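PDB 2R5X: hypothetical conserved protein from Geobacillus kaustophilus, which is of unknown function but belongs to the YugN-like family and folds as a curved antiparallel sheet packed against helices. Local coordinates for residues E11-E16 / S114-I119; V15-L20 / V40-K45; L55-Y60 / I73-P78. The protein carries 1 engineered substitution. All blocks are in the same frame, centred on the assembly; numbering follows the deposited sequence. Where two conformers were deposited one is given.

Interaction 1 of 3, residues E11-E16 / S114-I119; sequences ENQTVE and SELEKI
Q13, in the loop that leads into strand 14-16, sends its side chain toward the last turn of helix 99-117. Bent at chi2 (-68°), the chain meets L116 at about a right angle, and the amide nitrogen NE2 of Q13 rests against the methyl CD1 of L116 at 3.7 Å. The other amide atom, OE1, accepts a hydrogen bond from K113, one turn earlier on the same helix. Two residues on, V15 presents both of its branches to L116. Its CG1 takes the crowded position between N and carbonyl carbon (chi1 60°), which puts CG2 anti to the backbone N. CG2 of V15 lies 3.8 Å from CD2 of L116, and CG1 of V15 is 4.0 Å from the same methyl. I119 completes the group from just past the helix, reaching V15 CG2 with CD1 at 4.1 Å. V15 belongs to the sheet, while L116 also touches L75 and I23, so this leucine is wedged between sheet and helix 17-26. No hydrogen bond or salt bridge joins 11-16 to 114-119 directly. The direct contact is van der Waals, methyls on methyls plus the Q13 amide on L116, the amide oxygen of Q13 being satisfied by K113.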
loop_
_atom_site.group_PDB
_atom_site.type_symbol
_atom_site.label_atom_id
_atom_site.label_comp_id
_atom_site.label_asym_id
_atom_site.label_seq_id
_atom_site.Cartn_x
_atom_site.Cartn_y
_atom_site.Cartn_z
ATOM N N GLU A 11 4.196 -4.766 8.553
ATOM C CA GLU A 11 4.208 -3.898 9.732
ATOM C C GLU A 11 5.423 -4.131 10.639
ATOM O O GLU A 11 5.586 -3.438 11.646
ATOM C CB GLU A 11 2.920 -4.085 10.555
ATOM C CG GLU A 11 1.603 -4.056 9.771
ATOM C CD GLU A 11 1.087 -5.445 9.404
ATOM O OE1 GLU A 11 1.894 -6.310 9.009
ATOM O OE2 GLU A 11 -0.133 -5.672 9.503
ATOM N N ASN A 12 6.263 -5.102 10.281
ATOM C CA ASN A 12 7.358 -5.565 11.147
ATOM C C ASN A 12 8.739 -4.997 10.815
ATOM O O ASN A 12 9.703 -5.247 11.545
ATOM C CB ASN A 12 7.425 -7.102 11.165
ATOM C CG ASN A 12 6.151 -7.747 11.702
ATOM O OD1 ASN A 12 5.497 -7.219 12.606
ATOM N ND2 ASN A 12 5.801 -8.905 11.149
ATOM N N GLN A 13 8.840 -4.251 9.718
ATOM C CA GLN A 13 10.103 -3.619 9.350
ATOM C C GLN A 13 9.913 -2.238 8.716
ATOM O O GLN A 13 8.867 -1.935 8.141
ATOM C CB GLN A 13 10.959 -4.546 8.461
ATOM C CG GLN A 13 10.757 -4.413 6.944
ATOM C CD GLN A 13 9.393 -4.886 6.475
ATOM O OE1 GLN A 13 9.070 -6.070 6.561
ATOM N NE2 GLN A 13 8.592 -3.961 5.964
ATOM N N THR A 14 10.944 -1.411 8.848
ATOM C CA THR A 14 10.935 -0.036 8.362
ATOM C C THR A 14 11.780 0.076 7.094
ATOM O O THR A 14 12.630 -0.780 6.829
ATOM C CB THR A 14 11.470 0.931 9.441
ATOM O OG1 THR A 14 12.792 0.533 9.815
ATOM C CG2 THR A 14 10.573 0.910 10.693
ATOM N N VAL A 15 11.548 1.129 6.317
ATOM C CA VAL A 15 12.201 1.296 5.018
ATOM C C VAL A 15 12.352 2.784 4.661
ATOM O O VAL A 15 11.507 3.603 5.027
ATOM C CB VAL A 15 11.450 0.478 3.891
ATOM C CG1 VAL A 15 9.991 0.934 3.735
ATOM C CG2 VAL A 15 12.190 0.521 2.552
ATOM N N GLU A 16 13.443 3.125 3.977
ATOM C CA GLU A 16 13.639 4.473 3.449
ATOM C C GLU A 16 12.616 4.770 2.350
ATOM O O GLU A 16 12.338 3.906 1.517
ATOM C CB GLU A 16 15.067 4.650 2.921
ATOM C CG GLU A 16 15.437 6.104 2.619
ATOM C CD GLU A 16 16.901 6.296 2.275
ATOM O OE1 GLU A 16 17.739 5.520 2.779
ATOM O OE2 GLU A 16 17.212 7.233 1.505
ATOM N N SER A 114 8.370 -9.265 -0.525
ATOM C CA SER A 114 9.556 -9.869 -1.147
ATOM C C SER A 114 10.566 -8.820 -1.600
ATOM O O SER A 114 11.770 -8.985 -1.409
ATOM C CB SER A 114 9.147 -10.744 -2.339
ATOM O OG SER A 114 10.275 -11.304 -2.993
ATOM N N GLU A 115 10.065 -7.745 -2.212
ATOM C CA GLU A 115 10.921 -6.634 -2.646
ATOM C C GLU A 115 11.564 -5.888 -1.475
ATOM O O GLU A 115 12.705 -5.440 -1.583
ATOM C CB GLU A 115 10.168 -5.645 -3.550
ATOM C CG GLU A 115 9.811 -6.175 -4.945
ATOM C CD GLU A 115 10.983 -6.837 -5.661
ATOM O OE1 GLU A 115 11.959 -6.136 -6.006
ATOM O OE2 GLU A 115 10.916 -8.063 -5.880
ATOM N N LEU A 116 10.840 -5.762 -0.362
ATOM C CA LEU A 116 11.380 -5.094 0.822
ATOM C C LEU A 116 12.431 -5.954 1.527
ATOM O O LEU A 116 13.404 -5.429 2.065
ATOM C CB LEU A 116 10.264 -4.685 1.796
ATOM C CG LEU A 116 9.277 -3.583 1.367
ATOM C CD1 LEU A 116 8.126 -3.534 2.341
ATOM C CD2 LEU A 116 9.924 -2.210 1.264
ATOM N N GLU A 117 12.232 -7.273 1.497
ATOM C CA GLU A 117 13.185 -8.239 2.061
ATOM C C GLU A 117 14.527 -8.268 1.325
ATOM O O GLU A 117 15.561 -8.579 1.923
ATOM C CB GLU A 117 12.577 -9.648 2.092
ATOM C CG GLU A 117 11.609 -9.910 3.251
ATOM C CD GLU A 117 12.282 -9.887 4.621
ATOM O OE1 GLU A 117 13.416 -10.399 4.750
ATOM O OE2 GLU A 117 11.671 -9.362 5.576
ATOM N N LYS A 118 14.503 -7.924 0.037
ATOM C CA LYS A 118 15.696 -7.935 -0.812
ATOM C C LYS A 118 16.665 -6.793 -0.527
ATOM O O LYS A 118 17.832 -6.855 -0.913
ATOM C CB LYS A 118 15.300 -7.897 -2.286
ATOM C CG LYS A 118 14.795 -9.214 -2.825
ATOM C CD LYS A 118 14.216 -9.031 -4.210
ATOM C CE LYS A 118 13.780 -10.357 -4.776
ATOM N NZ LYS A 118 13.084 -10.183 -6.063
ATOM N N ILE A 119 16.177 -5.747 0.129
ATOM C CA ILE A 119 16.993 -4.565 0.412
ATOM C C ILE A 119 17.117 -4.297 1.912
ATOM O O ILE A 119 17.652 -3.264 2.317
ATOM C CB ILE A 119 16.435 -3.299 -0.293
ATOM C CG1 ILE A 119 14.988 -3.029 0.143
ATOM C CG2 ILE A 119 16.546 -3.430 -1.815
ATOM C CD1 ILE A 119 14.566 -1.587 0.006
#

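Interaction 2 of 3, residues V15-L20 / V40-K45; sequences VELSRL and VTYDRK
The hydroxyl end of Y42 is the tightest part of the contact between 15-20 and 40-45. Two leucines from the first turn of helix 17-26 meet it, both with CG anti to the backbone N. L17 brings its CD1 methyl to 3.3 Å from Y42 OH, crossing the tyrosine obliquely. L20 also crosses obliquely: its CD2 is 3.6 Å from Y42 CE2 and equally near the hydroxyl, an approach slanted to the ring. Amid these methyls the hydroxyl has a polar partner in D21, the next residue of the helix, with which it makes a hydrogen bond. This is helix-on-sheet packing in an alpha-beta fold: E16 ends strand 14-16 and occupies the N-cap position, and its carbonyl O receives the 3.0 Å bond from L20 N that starts the helix. I73 of strand 71-84 touches L17, L20 and V40 and fills in the same core. Replacing Y42 by an alanine would remove the ring and hydroxyl, and would probably cost the two leucines much of their packing surface and D21 its hydrogen-bond partner. Packing slackens toward V40, whose CG1 meets L17 CD1 tip to tip at 3.8 Å, whereas V40 CG2 stands 4.3 Å from L20 CD2. On the helix side turned away from the strand, S18 is partly exposed and makes a weak hydrogen bond from OG to E16 OE2, and the partly exposed R19 has a poorly ordered side chain.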
loop_
_atom_site.group_PDB
_atom_site.type_symbol
_atom_site.label_atom_id
_atom_site.label_comp_id
_atom_site.label_asym_id
_atom_site.label_seq_id
_atom_site.Cartn_x
_atom_site.Cartn_y
_atom_site.Cartn_z
ATOM N N VAL A 15 11.548 1.129 6.317
ATOM C CA VAL A 15 12.201 1.296 5.018
ATOM C C VAL A 15 12.352 2.784 4.661
ATOM O O VAL A 15 11.507 3.603 5.027
ATOM C CB VAL A 15 11.450 0.478 3.891
ATOM C CG1 VAL A 15 9.991 0.934 3.735
ATOM C CG2 VAL A 15 12.190 0.521 2.552
ATOM N N GLU A 16 13.443 3.125 3.977
ATOM C CA GLU A 16 13.639 4.473 3.449
ATOM C C GLU A 16 12.616 4.770 2.350
ATOM O O GLU A 16 12.338 3.906 1.517
ATOM C CB GLU A 16 15.067 4.650 2.921
ATOM C CG GLU A 16 15.437 6.104 2.619
ATOM C CD GLU A 16 16.901 6.296 2.275
ATOM O OE1 GLU A 16 17.739 5.520 2.779
ATOM O OE2 GLU A 16 17.212 7.233 1.505
ATOM N N LEU A 17 12.071 5.989 2.369
ATOM C CA LEU A 17 10.976 6.405 1.483
ATOM C C LEU A 17 11.291 6.293 -0.015
ATOM O O LEU A 17 10.457 5.812 -0.786
ATOM C CB LEU A 17 10.501 7.824 1.835
ATOM C CG LEU A 17 9.389 8.492 1.007
ATOM C CD1 LEU A 17 8.118 7.659 0.977
ATOM C CD2 LEU A 17 9.083 9.875 1.537
ATOM N N SER A 18 12.486 6.730 -0.414
ATOM C CA SER A 18 12.917 6.653 -1.814
ATOM C C SER A 18 12.913 5.211 -2.325
ATOM O O SER A 18 12.526 4.944 -3.466
ATOM C CB SER A 18 14.307 7.264 -1.977
ATOM O OG SER A 18 15.243 6.601 -1.147
ATOM N N ARG A 19 13.327 4.291 -1.461
ATOM C CA ARG A 19 13.341 2.870 -1.777
ATOM C C ARG A 19 11.925 2.296 -1.814
ATOM O O ARG A 19 11.624 1.436 -2.646
ATOM C CB ARG A 19 14.216 2.113 -0.778
ATOM C CG ARG A 19 15.634 2.669 -0.674
ATOM C CD ARG A 19 16.575 1.704 0.021
ATOM N NE ARG A 19 17.913 2.274 0.159
ATOM C CZ ARG A 19 18.995 1.592 0.526
ATOM N NH1 ARG A 19 18.919 0.294 0.796
ATOM N NH2 ARG A 19 20.163 2.212 0.620
ATOM N N LEU A 20 11.059 2.791 -0.928
ATOM C CA LEU A 20 9.647 2.403 -0.917
ATOM C C LEU A 20 8.937 2.868 -2.189
ATOM O O LEU A 20 8.250 2.071 -2.843
ATOM C CB LEU A 20 8.931 2.933 0.337
ATOM C CG LEU A 20 7.444 2.559 0.484
ATOM C CD1 LEU A 20 7.251 1.043 0.526
ATOM C CD2 LEU A 20 6.844 3.214 1.718
ATOM N N VAL A 40 2.481 8.469 4.253
ATOM C CA VAL A 40 2.551 8.235 2.807
ATOM C C VAL A 40 1.588 7.110 2.451
ATOM O O VAL A 40 1.492 6.120 3.170
ATOM C CB VAL A 40 3.994 7.932 2.281
ATOM C CG1 VAL A 40 4.891 9.151 2.443
ATOM C CG2 VAL A 40 4.612 6.697 2.957
ATOM N N THR A 41 0.885 7.275 1.334
ATOM C CA THR A 41 -0.177 6.371 0.930
ATOM C C THR A 41 -0.018 6.004 -0.541
ATOM O O THR A 41 0.266 6.867 -1.376
ATOM C CB THR A 41 -1.554 7.037 1.138
ATOM O OG1 THR A 41 -1.655 7.511 2.486
ATOM C CG2 THR A 41 -2.672 6.061 0.881
ATOM N N TYR A 42 -0.201 4.721 -0.851
ATOM C CA TYR A 42 -0.104 4.231 -2.222
ATOM C C TYR A 42 -1.320 3.394 -2.554
ATOM O O TYR A 42 -1.686 2.506 -1.790
ATOM C CB TYR A 42 1.135 3.363 -2.402
ATOM C CG TYR A 42 2.420 3.995 -1.955
ATOM C CD1 TYR A 42 3.217 4.703 -2.851
ATOM C CD2 TYR A 42 2.849 3.878 -0.632
ATOM C CE1 TYR A 42 4.420 5.264 -2.439
ATOM C CE2 TYR A 42 4.028 4.457 -0.207
ATOM C CZ TYR A 42 4.811 5.141 -1.113
ATOM O OH TYR A 42 5.986 5.699 -0.683
ATOM N N ASP A 43 -1.940 3.672 -3.696
ATOM C CA ASP A 43 -3.134 2.938 -4.116
ATOM C C ASP A 43 -2.872 2.194 -5.409
ATOM O O ASP A 43 -2.262 2.741 -6.325
ATOM C CB ASP A 43 -4.310 3.888 -4.352
ATOM C CG ASP A 43 -4.981 4.332 -3.075
ATOM O OD1 ASP A 43 -4.607 3.851 -1.986
ATOM O OD2 ASP A 43 -5.899 5.176 -3.170
ATOM N N ARG A 44 -3.335 0.951 -5.480
ATOM C CA ARG A 44 -3.415 0.248 -6.756
ATOM C C ARG A 44 -4.876 -0.026 -7.045
ATOM O O ARG A 44 -5.561 -0.695 -6.265
ATOM C CB ARG A 44 -2.613 -1.048 -6.755
ATOM C CG ARG A 44 -2.589 -1.704 -8.123
ATOM C CD ARG A 44 -1.803 -2.980 -8.122
ATOM N NE ARG A 44 -2.091 -3.756 -9.325
ATOM C CZ ARG A 44 -1.256 -4.629 -9.875
ATOM N NH1 ARG A 44 -0.063 -4.842 -9.344
ATOM N NH2 ARG A 44 -1.616 -5.288 -10.967
ATOM N N LYS A 45 -5.343 0.509 -8.164
ATOM C CA LYS A 45 -6.759 0.490 -8.504
ATOM C C LYS A 45 -7.123 -0.708 -9.358
ATOM O O LYS A 45 -6.402 -1.074 -10.291
ATOM C CB LYS A 45 -7.153 1.779 -9.229
ATOM C CG LYS A 45 -7.073 3.029 -8.374
ATOM C CD LYS A 45 -7.032 4.281 -9.248
ATOM C CE LYS A 45 -7.163 5.560 -8.425
ATOM N NZ LYS A 45 -6.053 5.771 -7.441
#

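Interaction 3 of 3, residues L55-Y60 / I73-P78; sequences LRVQGY and IKLLTP
Strands 51-61 and 71-84 form an antiparallel beta hairpin in the sheet, and this contact runs from their regular pairing into an interruption of the second strand. Y60 and K74 are a hydrogen-bonded pair: K74 N donates to Y60 O at 3.0 Å, nearly along the C=O axis, and Y60 N returns a bond to K74 O from above the carbonyl plane. G59 faces L75 as a non-hydrogen-bonded pair with CA atoms only 3.9 Å apart. I73 CG2 lies 3.7 Å from G59 CA, where even a CB on residue 59 would clash. The next bond, L76 N to Q58 O, is 2.8 Å long and almost straight at 178°, lying in the carbonyl plane. Around L76-P78 direct pairing is interrupted and two waters bridge the strands, one accepting from Q58 N and donating to L76 O, the other bonding R56 O and T77 O; pairing resumes at R56 with I79. The Y60 ring, its CG in the crowded position between N and carbonyl carbon (chi1 58°), folds back over K74. CB of K74 sits over one face in a CH-pi contact, 3.9 Å from the ring centroid, and L76 CD2 comes in at the ring edge, 3.8 Å from Y60 CE1. On the face carrying L75, V57 CG1 meets L75 CD2 at 4.0 Å, beside L109 and L116 of helix 99-117. Bent at chi2, K74 thus packs its aliphatic CB and CD on the tyrosine while NZ donates to L75 O, and water meets polar needs where the strand is interrupted.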
loop_
_atom_site.group_PDB
_atom_site.type_symbol
_atom_site.label_atom_id
_atom_site.label_comp_id
_atom_site.label_asym_id
_atom_site.label_seq_id
_atom_site.Cartn_x
_atom_site.Cartn_y
_atom_site.Cartn_z
ATOM N N LEU A 55 -6.303 -1.190 -3.593
ATOM C CA LEU A 55 -5.418 -1.778 -2.601
ATOM C C LEU A 55 -4.555 -0.659 -2.037
ATOM O O LEU A 55 -3.763 -0.064 -2.757
ATOM C CB LEU A 55 -4.551 -2.872 -3.240
ATOM C CG LEU A 55 -3.487 -3.587 -2.399
ATOM C CD1 LEU A 55 -4.079 -4.200 -1.125
ATOM C CD2 LEU A 55 -2.785 -4.645 -3.235
ATOM N N ARG A 56 -4.706 -0.385 -0.746
ATOM C CA ARG A 56 -4.039 0.757 -0.132
ATOM C C ARG A 56 -2.935 0.332 0.822
ATOM O O ARG A 56 -3.185 -0.393 1.785
ATOM C CB ARG A 56 -5.063 1.639 0.595
ATOM C CG ARG A 56 -4.460 2.806 1.374
ATOM C CD ARG A 56 -5.487 3.916 1.619
ATOM N NE ARG A 56 -5.844 4.623 0.387
ATOM C CZ ARG A 56 -6.480 5.791 0.337
ATOM N NH1 ARG A 56 -6.835 6.417 1.452
ATOM N NH2 ARG A 56 -6.754 6.345 -0.833
ATOM N N VAL A 57 -1.717 0.793 0.540
ATOM C CA VAL A 57 -0.564 0.590 1.426
ATOM C C VAL A 57 -0.162 1.953 1.991
ATOM O O VAL A 57 -0.024 2.925 1.257
ATOM C CB VAL A 57 0.616 -0.091 0.695
ATOM C CG1 VAL A 57 1.848 -0.216 1.597
ATOM C CG2 VAL A 57 0.193 -1.471 0.192
ATOM N N GLN A 58 0.007 2.007 3.306
ATOM C CA GLN A 58 0.223 3.259 3.995
ATOM C C GLN A 58 1.324 3.085 5.024
ATOM O O GLN A 58 1.487 2.006 5.602
ATOM C CB GLN A 58 -1.072 3.685 4.679
ATOM C CG GLN A 58 -1.210 5.168 4.897
ATOM C CD GLN A 58 -2.595 5.551 5.359
ATOM O OE1 GLN A 58 -3.151 4.927 6.260
ATOM N NE2 GLN A 58 -3.160 6.592 4.752
ATOM N N GLY A 59 2.076 4.155 5.243
ATOM C CA GLY A 59 3.108 4.185 6.262
ATOM C C GLY A 59 3.265 5.583 6.833
ATOM O O GLY A 59 2.931 6.563 6.173
ATOM N N TYR A 60 3.760 5.679 8.061
ATOM C CA TYR A 60 4.085 6.985 8.634
ATOM C C TYR A 60 5.590 7.236 8.633
ATOM O O TYR A 60 6.392 6.287 8.634
ATOM C CB TYR A 60 3.501 7.140 10.041
ATOM C CG TYR A 60 3.938 6.095 11.057
ATOM C CD1 TYR A 60 3.116 5.015 11.368
ATOM C CD2 TYR A 60 5.158 6.206 11.731
ATOM C CE1 TYR A 60 3.506 4.059 12.308
ATOM C CE2 TYR A 60 5.559 5.259 12.667
ATOM C CZ TYR A 60 4.724 4.190 12.957
ATOM O OH TYR A 60 5.114 3.252 13.886
ATOM N N ILE A 73 10.144 5.078 6.855
ATOM C CA ILE A 73 8.716 4.769 6.823
ATOM C C ILE A 73 8.409 3.461 7.559
ATOM O O ILE A 73 9.005 2.419 7.281
ATOM C CB ILE A 73 8.170 4.741 5.351
ATOM C CG1 ILE A 73 8.497 6.048 4.602
ATOM C CG2 ILE A 73 6.661 4.442 5.296
ATOM C CD1 ILE A 73 7.976 7.349 5.260
ATOM N N LYS A 74 7.494 3.528 8.519
ATOM C CA LYS A 74 6.964 2.323 9.150
ATOM C C LYS A 74 5.574 2.033 8.556
ATOM O O LYS A 74 4.646 2.826 8.715
ATOM C CB LYS A 74 6.929 2.483 10.680
ATOM C CG LYS A 74 6.639 1.207 11.482
ATOM C CD LYS A 74 5.142 0.901 11.565
ATOM C CE LYS A 74 4.829 -0.324 12.385
ATOM N NZ LYS A 74 3.435 -0.775 12.124
ATOM N N LEU A 75 5.443 0.889 7.886
ATOM C CA LEU A 75 4.206 0.523 7.192
ATOM C C LEU A 75 3.118 0.021 8.134
ATOM O O LEU A 75 3.388 -0.671 9.118
ATOM C CB LEU A 75 4.474 -0.530 6.116
ATOM C CG LEU A 75 5.412 -0.223 4.941
ATOM C CD1 LEU A 75 5.626 -1.482 4.143
ATOM C CD2 LEU A 75 4.867 0.864 4.034
ATOM N N LEU A 76 1.882 0.382 7.806
ATOM C CA LEU A 76 0.704 -0.020 8.561
ATOM C C LEU A 76 0.025 -1.196 7.860
ATOM O O LEU A 76 0.475 -1.634 6.809
ATOM C CB LEU A 76 -0.252 1.169 8.689
ATOM C CG LEU A 76 0.327 2.432 9.349
ATOM C CD1 LEU A 76 -0.531 3.643 9.024
ATOM C CD2 LEU A 76 0.468 2.271 10.867
ATOM N N THR A 77 -1.045 -1.714 8.448
ATOM C CA THR A 77 -1.767 -2.842 7.872
ATOM C C THR A 77 -2.456 -2.416 6.577
ATOM O O THR A 77 -3.223 -1.441 6.576
ATOM C CB THR A 77 -2.775 -3.416 8.886
ATOM O OG1 THR A 77 -2.064 -3.784 10.077
ATOM C CG2 THR A 77 -3.501 -4.647 8.333
ATOM N N PRO A 78 -2.153 -3.115 5.463
ATOM C CA PRO A 78 -2.773 -2.790 4.172
ATOM C C PRO A 78 -4.263 -3.046 4.168
ATOM O O PRO A 78 -4.737 -3.960 4.858
ATOM C CB PRO A 78 -2.072 -3.741 3.196
ATOM C CG PRO A 78 -0.806 -4.127 3.884
ATOM C CD PRO A 78 -1.198 -4.229 5.323
HETATM O O HOH W 1 -3.046 0.631 4.526
HETATM O O HOH W 2 -0.522 -0.381 4.693
#

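In the fold
Strand 71-84 supplies a segment of interaction 3 and borders the other two contacts through I73 and L75. V15 lies in the first segments of interactions 1 and 2 but touches across only in interaction 1; a probable hydrogen bond of 2.7 Å from I73 N to V15 O joins it to interaction 3. E11 and T77 add a second probable bond between interactions 1 and 3, 2.8 Å from OE2 to OG1. On the other edge of strand 51-61, V40 N lies 2.7 Å from G59 O, so the strand of interaction 2 continues the sheet of interaction 3; their centres are about 8 Å apart. Interactions 1 and 2, with centres about 11 Å apart, also meet through packing of I119 CD1 on R19 CB at 3.8 Å.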